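Local coordinates for protein Sec-alkylsulfatase (Pseudomonas sp., PDB 4AXH) that hydrolyses (R)-secondary-alkyl sulfates with strict inversion of configuration, using a pair of zinc ions, to give (S)-secondary alcohols and sulfate, at residues R414-A419 against Q511-L516; Q242-S247 against W517-M522; K50-A55 against N102-R107. All blocks are in the same frame, centred on the assembly; numbering follows the deposited sequence.

Interaction 1 (R414-A419 against Q511-L516); sequences RSYYGA and QTENAL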
loop_
_atom_site.group_PDB
_atom_site.type_symbol
_atom_site.label_atom_id
_atom_site.label_comp_id
_atom_site.label_asym_id
_atom_site.label_seq_id
_atom_site.Cartn_x
_atom_site.Cartn_y
_atom_site.Cartn_z
ATOM N N ARG A 414 -8.538 -22.609 1.091
ATOM C CA ARG A 414 -7.117 -22.932 1.270
ATOM C C ARG A 414 -6.201 -21.947 0.544
ATOM O O ARG A 414 -6.580 -21.314 -0.466
ATOM C CB ARG A 414 -6.793 -24.380 0.813
ATOM C CG ARG A 414 -7.682 -25.532 1.356
ATOM C CD ARG A 414 -7.644 -25.682 2.858
ATOM N NE ARG A 414 -6.270 -25.872 3.313
ATOM C CZ ARG A 414 -5.867 -25.773 4.567
ATOM N NH1 ARG A 414 -6.728 -25.446 5.528
ATOM N NH2 ARG A 414 -4.593 -25.975 4.874
ATOM N N SER A 415 -4.954 -21.866 1.034
ATOM C CA SER A 415 -3.901 -20.992 0.511
ATOM C C SER A 415 -3.200 -21.537 -0.755
ATOM O O SER A 415 -2.007 -21.799 -0.738
ATOM C CB SER A 415 -2.909 -20.682 1.617
ATOM O OG SER A 415 -3.606 -20.018 2.655
ATOM N N TYR A 416 -3.941 -21.692 -1.846
ATOM C CA TYR A 416 -3.401 -22.225 -3.101
ATOM C C TYR A 416 -2.866 -21.156 -4.036
ATOM O O TYR A 416 -2.013 -21.464 -4.850
ATOM C CB TYR A 416 -4.474 -23.010 -3.855
ATOM C CG TYR A 416 -5.041 -24.225 -3.142
ATOM C CD1 TYR A 416 -4.212 -25.243 -2.690
ATOM C CD2 TYR A 416 -6.417 -24.412 -3.034
ATOM C CE1 TYR A 416 -4.733 -26.386 -2.078
ATOM C CE2 TYR A 416 -6.950 -25.568 -2.454
ATOM C CZ TYR A 416 -6.103 -26.557 -1.982
ATOM O OH TYR A 416 -6.618 -27.696 -1.407
ATOM N N TYR A 417 -3.408 -19.936 -3.988
ATOM C CA TYR A 417 -2.996 -18.833 -4.851
ATOM C C TYR A 417 -2.456 -17.768 -3.961
ATOM O O TYR A 417 -1.244 -17.570 -3.910
ATOM C CB TYR A 417 -4.195 -18.319 -5.669
ATOM C CG TYR A 417 -3.789 -17.553 -6.904
ATOM C CD1 TYR A 417 -3.282 -18.209 -8.017
ATOM C CD2 TYR A 417 -3.969 -16.171 -6.984
ATOM C CE1 TYR A 417 -2.913 -17.510 -9.165
ATOM C CE2 TYR A 417 -3.610 -15.464 -8.125
ATOM C CZ TYR A 417 -3.063 -16.134 -9.210
ATOM O OH TYR A 417 -2.681 -15.453 -10.348
ATOM N N GLY A 418 -3.338 -17.144 -3.194
ATOM C CA GLY A 418 -2.944 -16.194 -2.162
ATOM C C GLY A 418 -2.399 -16.968 -0.973
ATOM O O GLY A 418 -2.656 -18.173 -0.823
ATOM N N ALA A 419 -1.628 -16.317 -0.123
ATOM C CA ALA A 419 -1.148 -17.013 1.048
ATOM C C ALA A 419 -1.613 -16.272 2.299
ATOM O O ALA A 419 -1.666 -15.035 2.294
ATOM C CB ALA A 419 0.345 -17.136 1.002
ATOM N N GLN A 511 6.964 -29.325 0.016
ATOM C CA GLN A 511 6.181 -29.216 1.243
ATOM C C GLN A 511 4.969 -28.293 1.181
ATOM O O GLN A 511 3.946 -28.619 1.779
ATOM C CB GLN A 511 7.089 -28.820 2.442
ATOM C CG GLN A 511 7.886 -29.977 3.054
ATOM C CD GLN A 511 8.785 -29.530 4.175
ATOM O OE1 GLN A 511 8.550 -28.500 4.841
ATOM N NE2 GLN A 511 9.838 -30.314 4.426
ATOM N N THR A 512 5.103 -27.118 0.538
ATOM C CA THR A 512 4.055 -26.081 0.438
ATOM C C THR A 512 2.778 -26.459 -0.298
ATOM O O THR A 512 2.821 -27.051 -1.389
ATOM C CB THR A 512 4.598 -24.742 -0.026
ATOM O OG1 THR A 512 3.572 -23.770 0.131
ATOM C CG2 THR A 512 5.063 -24.754 -1.480
ATOM N N GLU A 513 1.645 -26.053 0.308
ATOM C CA GLU A 513 0.270 -26.207 -0.170
ATOM C C GLU A 513 -0.017 -25.181 -1.281
ATOM O O GLU A 513 -0.844 -25.424 -2.170
ATOM C CB GLU A 513 -0.675 -25.965 1.019
ATOM C CG GLU A 513 -2.133 -25.802 0.664
ATOM C CD GLU A 513 -3.068 -25.965 1.833
ATOM O OE1 GLU A 513 -2.746 -25.443 2.925
ATOM O OE2 GLU A 513 -4.121 -26.622 1.654
ATOM N N ASN A 514 0.666 -24.038 -1.203
ATOM C CA ASN A 514 0.547 -22.914 -2.111
ATOM C C ASN A 514 1.216 -23.173 -3.444
ATOM O O ASN A 514 2.406 -23.483 -3.498
ATOM C CB ASN A 514 1.091 -21.655 -1.447
ATOM C CG ASN A 514 0.709 -20.419 -2.201
ATOM O OD1 ASN A 514 1.265 -20.131 -3.259
ATOM N ND2 ASN A 514 -0.271 -19.680 -1.688
ATOM N N ALA A 515 0.444 -23.023 -4.518
ATOM C CA ALA A 515 0.895 -23.258 -5.884
ATOM C C ALA A 515 1.873 -22.211 -6.349
ATOM O O ALA A 515 2.828 -22.551 -7.035
ATOM C CB ALA A 515 -0.282 -23.313 -6.818
ATOM N N LEU A 516 1.662 -20.945 -5.969
ATOM C CA LEU A 516 2.532 -19.832 -6.335
ATOM C C LEU A 516 3.842 -19.975 -5.574
ATOM O O LEU A 516 4.900 -19.811 -6.162
ATOM C CB LEU A 516 1.819 -18.495 -6.042
ATOM C CG LEU A 516 0.917 -17.905 -7.166
ATOM C CD1 LEU A 516 0.174 -18.949 -7.959
ATOM C CD2 LEU A 516 -0.071 -16.919 -6.639
HETATM O O HOH W 1 -4.151 -23.017 3.666
#

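Interaction 2 (Q242-S247 against W517-M522); sequences QAQVDS and WRNMYM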
loop_
_atom_site.group_PDB
_atom_site.type_symbol
_atom_site.label_atom_id
_atom_site.label_comp_id
_atom_site.label_asym_id
_atom_site.label_seq_id
_atom_site.Cartn_x
_atom_site.Cartn_y
_atom_site.Cartn_z
ATOM N N GLN A 242 8.076 -33.655 -9.407
ATOM C CA GLN A 242 9.301 -33.101 -8.817
ATOM C C GLN A 242 9.506 -31.619 -9.190
ATOM O O GLN A 242 10.429 -30.984 -8.672
ATOM C CB GLN A 242 10.521 -33.947 -9.217
ATOM C CG GLN A 242 10.692 -35.211 -8.382
ATOM C CD GLN A 242 12.147 -35.561 -8.188
ATOM O OE1 GLN A 242 12.587 -36.628 -8.819
ATOM N NE2 GLN A 242 12.887 -34.877 -7.479
ATOM N N ALA A 243 8.648 -31.076 -10.088
ATOM C CA ALA A 243 8.720 -29.692 -10.567
ATOM C C ALA A 243 7.323 -28.934 -10.578
ATOM O O ALA A 243 6.631 -28.951 -9.553
ATOM C CB ALA A 243 9.400 -29.657 -11.923
ATOM N N GLN A 244 6.924 -28.277 -11.711
ATOM C CA GLN A 244 5.676 -27.532 -11.829
ATOM C C GLN A 244 4.464 -28.443 -11.894
ATOM O O GLN A 244 4.418 -29.334 -12.733
ATOM C CB GLN A 244 5.710 -26.608 -13.047
ATOM C CG GLN A 244 4.995 -25.267 -12.837
ATOM C CD GLN A 244 3.554 -25.313 -13.260
ATOM O OE1 GLN A 244 3.133 -26.131 -14.089
ATOM N NE2 GLN A 244 2.771 -24.429 -12.710
ATOM N N VAL A 245 3.476 -28.235 -11.008
ATOM C CA VAL A 245 2.286 -29.079 -10.999
ATOM C C VAL A 245 0.961 -28.341 -11.234
ATOM O O VAL A 245 0.038 -28.926 -11.809
ATOM C CB VAL A 245 2.193 -30.046 -9.783
ATOM C CG1 VAL A 245 3.363 -31.012 -9.752
ATOM C CG2 VAL A 245 2.058 -29.305 -8.457
ATOM N N ASP A 246 0.851 -27.082 -10.755
ATOM C CA ASP A 246 -0.370 -26.282 -10.823
ATOM C C ASP A 246 -0.081 -24.822 -10.471
ATOM O O ASP A 246 0.991 -24.502 -9.948
ATOM C CB ASP A 246 -1.409 -26.858 -9.817
ATOM C CG ASP A 246 -2.838 -26.437 -10.072
ATOM O OD1 ASP A 246 -3.368 -26.771 -11.148
ATOM O OD2 ASP A 246 -3.446 -25.816 -9.167
ATOM N N SER A 247 -1.063 -23.942 -10.735
ATOM C CA SER A 247 -0.951 -22.529 -10.390
ATOM C C SER A 247 -2.151 -22.011 -9.562
ATOM O O SER A 247 -2.421 -20.803 -9.535
ATOM C CB SER A 247 -0.630 -21.666 -11.606
ATOM O OG SER A 247 0.720 -21.850 -12.005
ATOM N N TRP A 517 3.792 -20.386 -4.290
ATOM C CA TRP A 517 4.998 -20.605 -3.480
ATOM C C TRP A 517 5.782 -21.753 -4.070
ATOM O O TRP A 517 7.002 -21.682 -4.115
ATOM C CB TRP A 517 4.636 -20.882 -2.023
ATOM C CG TRP A 517 4.254 -19.658 -1.213
ATOM C CD1 TRP A 517 3.468 -18.611 -1.612
ATOM C CD2 TRP A 517 4.529 -19.442 0.191
ATOM N NE1 TRP A 517 3.330 -17.704 -0.582
ATOM C CE2 TRP A 517 3.954 -18.198 0.542
ATOM C CE3 TRP A 517 5.264 -20.149 1.164
ATOM C CZ2 TRP A 517 4.121 -17.631 1.815
ATOM C CZ3 TRP A 517 5.398 -19.604 2.418
ATOM C CH2 TRP A 517 4.840 -18.354 2.734
ATOM N N ARG A 518 5.090 -22.790 -4.569
ATOM C CA ARG A 518 5.742 -23.932 -5.214
ATOM C C ARG A 518 6.434 -23.503 -6.515
ATOM O O ARG A 518 7.578 -23.909 -6.740
ATOM C CB ARG A 518 4.799 -25.137 -5.430
ATOM C CG ARG A 518 5.584 -26.357 -5.895
ATOM C CD ARG A 518 4.733 -27.456 -6.480
ATOM N NE ARG A 518 5.547 -28.545 -7.024
ATOM C CZ ARG A 518 5.902 -29.627 -6.333
ATOM N NH1 ARG A 518 5.577 -29.745 -5.050
ATOM N NH2 ARG A 518 6.599 -30.592 -6.915
ATOM N N ASN A 519 5.764 -22.674 -7.353
ATOM C CA ASN A 519 6.344 -22.145 -8.590
ATOM C C ASN A 519 7.577 -21.273 -8.279
ATOM O O ASN A 519 8.571 -21.367 -8.988
ATOM C CB ASN A 519 5.320 -21.343 -9.369
ATOM C CG ASN A 519 4.185 -22.129 -10.005
ATOM O OD1 ASN A 519 4.329 -23.292 -10.383
ATOM N ND2 ASN A 519 3.035 -21.480 -10.214
ATOM N N MET A 520 7.528 -20.463 -7.212
ATOM C CA MET A 520 8.622 -19.564 -6.803
ATOM C C MET A 520 9.860 -20.324 -6.317
ATOM O O MET A 520 10.930 -20.151 -6.896
ATOM C CB MET A 520 8.178 -18.516 -5.770
ATOM C CG MET A 520 7.099 -17.567 -6.259
ATOM S SD MET A 520 6.677 -16.290 -5.010
ATOM C CE MET A 520 5.244 -16.935 -4.387
ATOM N N TYR A 521 9.725 -21.169 -5.274
ATOM C CA TYR A 521 10.831 -21.961 -4.727
ATOM C C TYR A 521 11.466 -22.766 -5.825
ATOM O O TYR A 521 12.691 -22.735 -5.945
ATOM C CB TYR A 521 10.376 -22.879 -3.592
ATOM C CG TYR A 521 9.943 -22.175 -2.322
ATOM C CD1 TYR A 521 10.753 -21.217 -1.721
ATOM C CD2 TYR A 521 8.806 -22.583 -1.631
ATOM C CE1 TYR A 521 10.383 -20.608 -0.516
ATOM C CE2 TYR A 521 8.435 -21.992 -0.423
ATOM C CZ TYR A 521 9.223 -21.002 0.133
ATOM O OH TYR A 521 8.845 -20.416 1.325
ATOM N N MET A 522 10.644 -23.423 -6.672
ATOM C CA MET A 522 11.112 -24.204 -7.826
ATOM C C MET A 522 11.919 -23.363 -8.860
ATOM O O MET A 522 12.970 -23.818 -9.324
ATOM C CB MET A 522 9.947 -24.958 -8.487
ATOM C CG MET A 522 9.920 -26.486 -8.231
ATOM S SD MET A 522 10.330 -27.078 -6.552
ATOM C CE MET A 522 9.380 -28.547 -6.500
#

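Interaction 3 (K50-A55 against N102-R107); sequences KNLPFA and NPSLWR. Unlike the reference sequence in segment 102-107: R107 (reference His).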
loop_
_atom_site.group_PDB
_atom_site.type_symbol
_atom_site.label_atom_id
_atom_site.label_comp_id
_atom_site.label_asym_id
_atom_site.label_seq_id
_atom_site.Cartn_x
_atom_site.Cartn_y
_atom_site.Cartn_z
ATOM N N LYS A 50 -4.421 -36.947 6.741
ATOM C CA LYS A 50 -5.348 -36.860 7.885
ATOM C C LYS A 50 -5.377 -35.382 8.254
ATOM O O LYS A 50 -4.595 -34.634 7.693
ATOM C CB LYS A 50 -4.930 -37.760 9.070
ATOM C CG LYS A 50 -3.443 -37.867 9.350
ATOM C CD LYS A 50 -3.083 -39.311 9.615
ATOM C CE LYS A 50 -1.592 -39.511 9.654
ATOM N NZ LYS A 50 -1.249 -40.943 9.861
ATOM N N ASN A 51 -6.287 -34.931 9.097
ATOM C CA ASN A 51 -6.411 -33.496 9.434
ATOM C C ASN A 51 -6.851 -32.499 8.279
ATOM O O ASN A 51 -7.024 -31.306 8.520
ATOM C CB ASN A 51 -5.290 -32.964 10.396
ATOM C CG ASN A 51 -3.875 -32.966 9.879
ATOM O OD1 ASN A 51 -3.014 -33.743 10.324
ATOM N ND2 ASN A 51 -3.605 -32.097 8.918
ATOM N N LEU A 52 -7.126 -33.013 7.082
ATOM C CA LEU A 52 -7.663 -32.268 5.926
ATOM C C LEU A 52 -8.779 -33.132 5.250
ATOM O O LEU A 52 -8.665 -34.353 5.324
ATOM C CB LEU A 52 -6.563 -31.844 4.944
ATOM C CG LEU A 52 -6.508 -30.329 4.642
ATOM C CD1 LEU A 52 -5.948 -29.532 5.799
ATOM C CD2 LEU A 52 -5.676 -30.043 3.463
ATOM N N PRO A 53 -9.872 -32.569 4.667
ATOM C CA PRO A 53 -10.978 -33.420 4.169
ATOM C C PRO A 53 -10.692 -34.709 3.397
ATOM O O PRO A 53 -10.840 -35.794 3.996
ATOM C CB PRO A 53 -11.921 -32.451 3.473
ATOM C CG PRO A 53 -11.687 -31.174 4.169
ATOM C CD PRO A 53 -10.207 -31.139 4.517
ATOM N N PHE A 54 -10.327 -34.631 2.106
ATOM C CA PHE A 54 -10.019 -35.767 1.211
ATOM C C PHE A 54 -11.176 -36.732 1.005
ATOM O O PHE A 54 -11.329 -37.253 -0.085
ATOM C CB PHE A 54 -8.720 -36.488 1.582
ATOM C CG PHE A 54 -7.476 -35.641 1.504
ATOM C CD1 PHE A 54 -6.924 -35.289 0.269
ATOM C CD2 PHE A 54 -6.841 -35.217 2.658
ATOM C CE1 PHE A 54 -5.766 -34.503 0.206
ATOM C CE2 PHE A 54 -5.713 -34.409 2.596
ATOM C CZ PHE A 54 -5.176 -34.054 1.380
ATOM N N ALA A 55 -12.000 -36.947 2.040
ATOM C CA ALA A 55 -13.196 -37.776 2.016
ATOM C C ALA A 55 -14.375 -36.959 1.447
ATOM O O ALA A 55 -15.433 -37.529 1.133
ATOM C CB ALA A 55 -13.508 -38.301 3.408
ATOM N N ASN A 102 2.716 -31.762 -1.825
ATOM C CA ASN A 102 1.719 -31.606 -0.786
ATOM C C ASN A 102 0.381 -32.136 -1.287
ATOM O O ASN A 102 -0.046 -31.766 -2.378
ATOM C CB ASN A 102 1.603 -30.157 -0.421
ATOM C CG ASN A 102 0.710 -29.909 0.779
ATOM O OD1 ASN A 102 -0.485 -30.252 0.801
ATOM N ND2 ASN A 102 1.247 -29.215 1.764
ATOM N N PRO A 103 -0.272 -33.032 -0.516
ATOM C CA PRO A 103 -1.520 -33.658 -0.987
ATOM C C PRO A 103 -2.670 -32.712 -1.279
ATOM O O PRO A 103 -3.437 -33.024 -2.179
ATOM C CB PRO A 103 -1.831 -34.688 0.103
ATOM C CG PRO A 103 -0.570 -34.928 0.784
ATOM C CD PRO A 103 0.131 -33.611 0.780
ATOM N N SER A 104 -2.779 -31.575 -0.544
ATOM C CA SER A 104 -3.809 -30.549 -0.757
ATOM C C SER A 104 -3.587 -29.834 -2.100
ATOM O O SER A 104 -4.536 -29.580 -2.817
ATOM C CB SER A 104 -3.776 -29.534 0.381
ATOM O OG SER A 104 -4.838 -28.597 0.301
ATOM N N LEU A 105 -2.306 -29.511 -2.427
ATOM C CA LEU A 105 -1.905 -28.873 -3.673
ATOM C C LEU A 105 -2.258 -29.813 -4.858
ATOM O O LEU A 105 -2.822 -29.349 -5.864
ATOM C CB LEU A 105 -0.406 -28.539 -3.673
ATOM C CG LEU A 105 0.151 -27.795 -4.942
ATOM C CD1 LEU A 105 -0.780 -26.682 -5.454
ATOM C CD2 LEU A 105 1.503 -27.217 -4.661
ATOM N N TRP A 106 -1.953 -31.121 -4.696
ATOM C CA TRP A 106 -2.233 -32.173 -5.661
ATOM C C TRP A 106 -3.748 -32.297 -5.918
ATOM O O TRP A 106 -4.150 -32.609 -7.027
ATOM C CB TRP A 106 -1.674 -33.495 -5.116
ATOM C CG TRP A 106 -1.752 -34.652 -6.056
ATOM C CD1 TRP A 106 -2.806 -35.485 -6.230
ATOM C CD2 TRP A 106 -0.696 -35.156 -6.893
ATOM N NE1 TRP A 106 -2.494 -36.455 -7.150
ATOM C CE2 TRP A 106 -1.199 -36.286 -7.564
ATOM C CE3 TRP A 106 0.642 -34.768 -7.129
ATOM C CZ2 TRP A 106 -0.421 -37.038 -8.455
ATOM C CZ3 TRP A 106 1.403 -35.502 -8.037
ATOM C CH2 TRP A 106 0.871 -36.626 -8.680
ATOM N N ARG A 107 -4.573 -32.108 -4.884
ATOM C CA ARG A 107 -6.025 -32.183 -4.930
ATOM C C ARG A 107 -6.508 -31.072 -5.870
ATOM O O ARG A 107 -7.327 -31.337 -6.751
ATOM C CB ARG A 107 -6.585 -31.939 -3.504
ATOM C CG ARG A 107 -7.855 -32.676 -3.195
ATOM C CD ARG A 107 -9.040 -31.821 -3.412
ATOM N NE ARG A 107 -10.223 -32.678 -3.443
ATOM C CZ ARG A 107 -11.478 -32.232 -3.359
ATOM N NH1 ARG A 107 -11.720 -30.933 -3.212
ATOM N NH2 ARG A 107 -12.498 -33.081 -3.401
#

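Interaction 1 (R414-A419 against Q511-L516)
R414 grips E513 side-on, giving one nitrogen to each carboxylate oxygen. R414 NE lies 2.8 Å from E513 OE2 in a nearly straight bond (168°), whereas R414 NH2 reaches the syn lone pair of E513 OE1 at 2.7 Å. The two planes are turned 41° apart, and the arginine chain bends at chi2 and chi3 to bring its NE edge round. A water accepts from S415 N and donates to E513 OE1.

Further along, the turn from S415 to G418 wraps the start of helix 515-529. Y416 O accepts from A515 N at 2.9 Å, so a first-turn N-H is used by the loop. N514 is the helix N-cap. Its CG stands anti to the backbone N (chi1 -167°), and its amide works both ways: OD1 takes W517 N and, weakly, L516 N, while ND2 donates weakly to S415 O and Y417 O. Asparagine suits the place because it can cap and donate at once.

L516 sets CD2 over the centre of the Y417 ring, a CH-pi contact of 3.7 Å to the centroid.

In the second shell, D408 holds R414 NH1, S104 probably binds both E513 OE2 and Y416 OH, and H317 meets the Y417 ring at about a right angle. The arrangement is an N-capped helix start clasped by a loop that carries Y417, a residue of the sulfate-binding site.

Interaction 2 (Q242-S247 against W517-M522)
R518 reaches A243 from the first turn of this part of the helix and holds its carbonyl with two nitrogens. R518 NE is 2.8 Å from A243 O, nearly along the C=O axis, and R518 NH2 is 3.1 Å from the same oxygen, on a lone pair in the carbonyl plane. Both bonds also lie in the guanidinium plane, so the NE/NH2 edge of the group is turned squarely onto one backbone oxygen, which fixes its rotation. The side chain runs extended from CG to NE, its CG anti to the backbone N (chi1 -171°), which gives arginine the length to cross to the loop. V245 packs CG2 against R518 CD at 3.8 Å, and T100 O takes NH1.

N519 follows with an amide that accepts on one side and donates on the other. N519 OD1 receives Q244 NE2 at 3.0 Å, the two amide planes only 22° apart; N519 ND2 donates to S247 OG, also at 3.0 Å, and to Q232 O. The other atom of the same glutamine amide, Q244 OE1, is hydrogen-bonded to Y89 OH.

M522, one turn after R518 and with its chain bent at chi2, has its CE 3.4 Å from Q242 O. The same methyl lies over one face of the R518 guanidinium, toward its rim, as a flexible thioether can. On another side of the helix, W517, M520 and Y521 pack on the second subunit.

Polar side chains of a helix thus pin an irregular loop by a backbone carbonyl, a side-chain amide and a hydroxyl, a helix-to-loop junction between the metallo-beta-lactamase region and the alkyl sulfatase dimerisation region.

Interaction 3 (K50-A55 against N102-R107)
F54 and L52 lie in the loop between helices 39-48 and 58-64 and pack on the N-terminal turn of helix 103-111, an apolar loop-to-helix contact at an N-capped helix start. The ring of F54 arrives with its CE1-CZ end foremost: F54 CZ stands 3.6 Å from P103 CB, and F54 CE1 is equally close to P103 O. Proline suits the first turn of a helix, where its missing N-H costs no helix bond, and its ring offers the phenylalanine a rigid apolar surface. R107, one turn on, adds the aliphatic CG beside F54 CE1 at 4.4 Å, and W411 meets the F54 ring edge-to-face while taking the R107 guanidinium in a cation-pi contact.

L52 touches the helix through one branch, CD2, which rests against the side chain of S104. It adds an apolar contact beside a hydroxyl that has polar partners in E513 and Y416. Just before the proline, N102 caps the helix: its CG is anti to the backbone N (chi1 -173°), and N102 OD1 accepts from S104 N at 3.0 Å in the carbonyl plane.

In the fold
Interactions 1 and 2 share helix 515-529 and have centres 10 Å apart; one grips its capped start, the other its following turns. They meet where S247 packs on Y417, L516 and A515. Interaction 3 joins interaction 1 through S104, whose OG, in the conformer given, probably bonds to both E513 and Y416. Between interactions 2 and 3, centres 17 Å apart, L105 CD2 packs on R518 CD at 3.7 Å. Interaction 1 holds Y417, one of the sulfate-binding residues: its side chain lies about 7 Å from a zinc ion and about 4 Å from that of Q232. The S247 side chain of interaction 2 is about 5 Å from that of Y417 and about 11 Å from a zinc ion; S104 of interaction 3 is about 12 Å from Y417, between side chains.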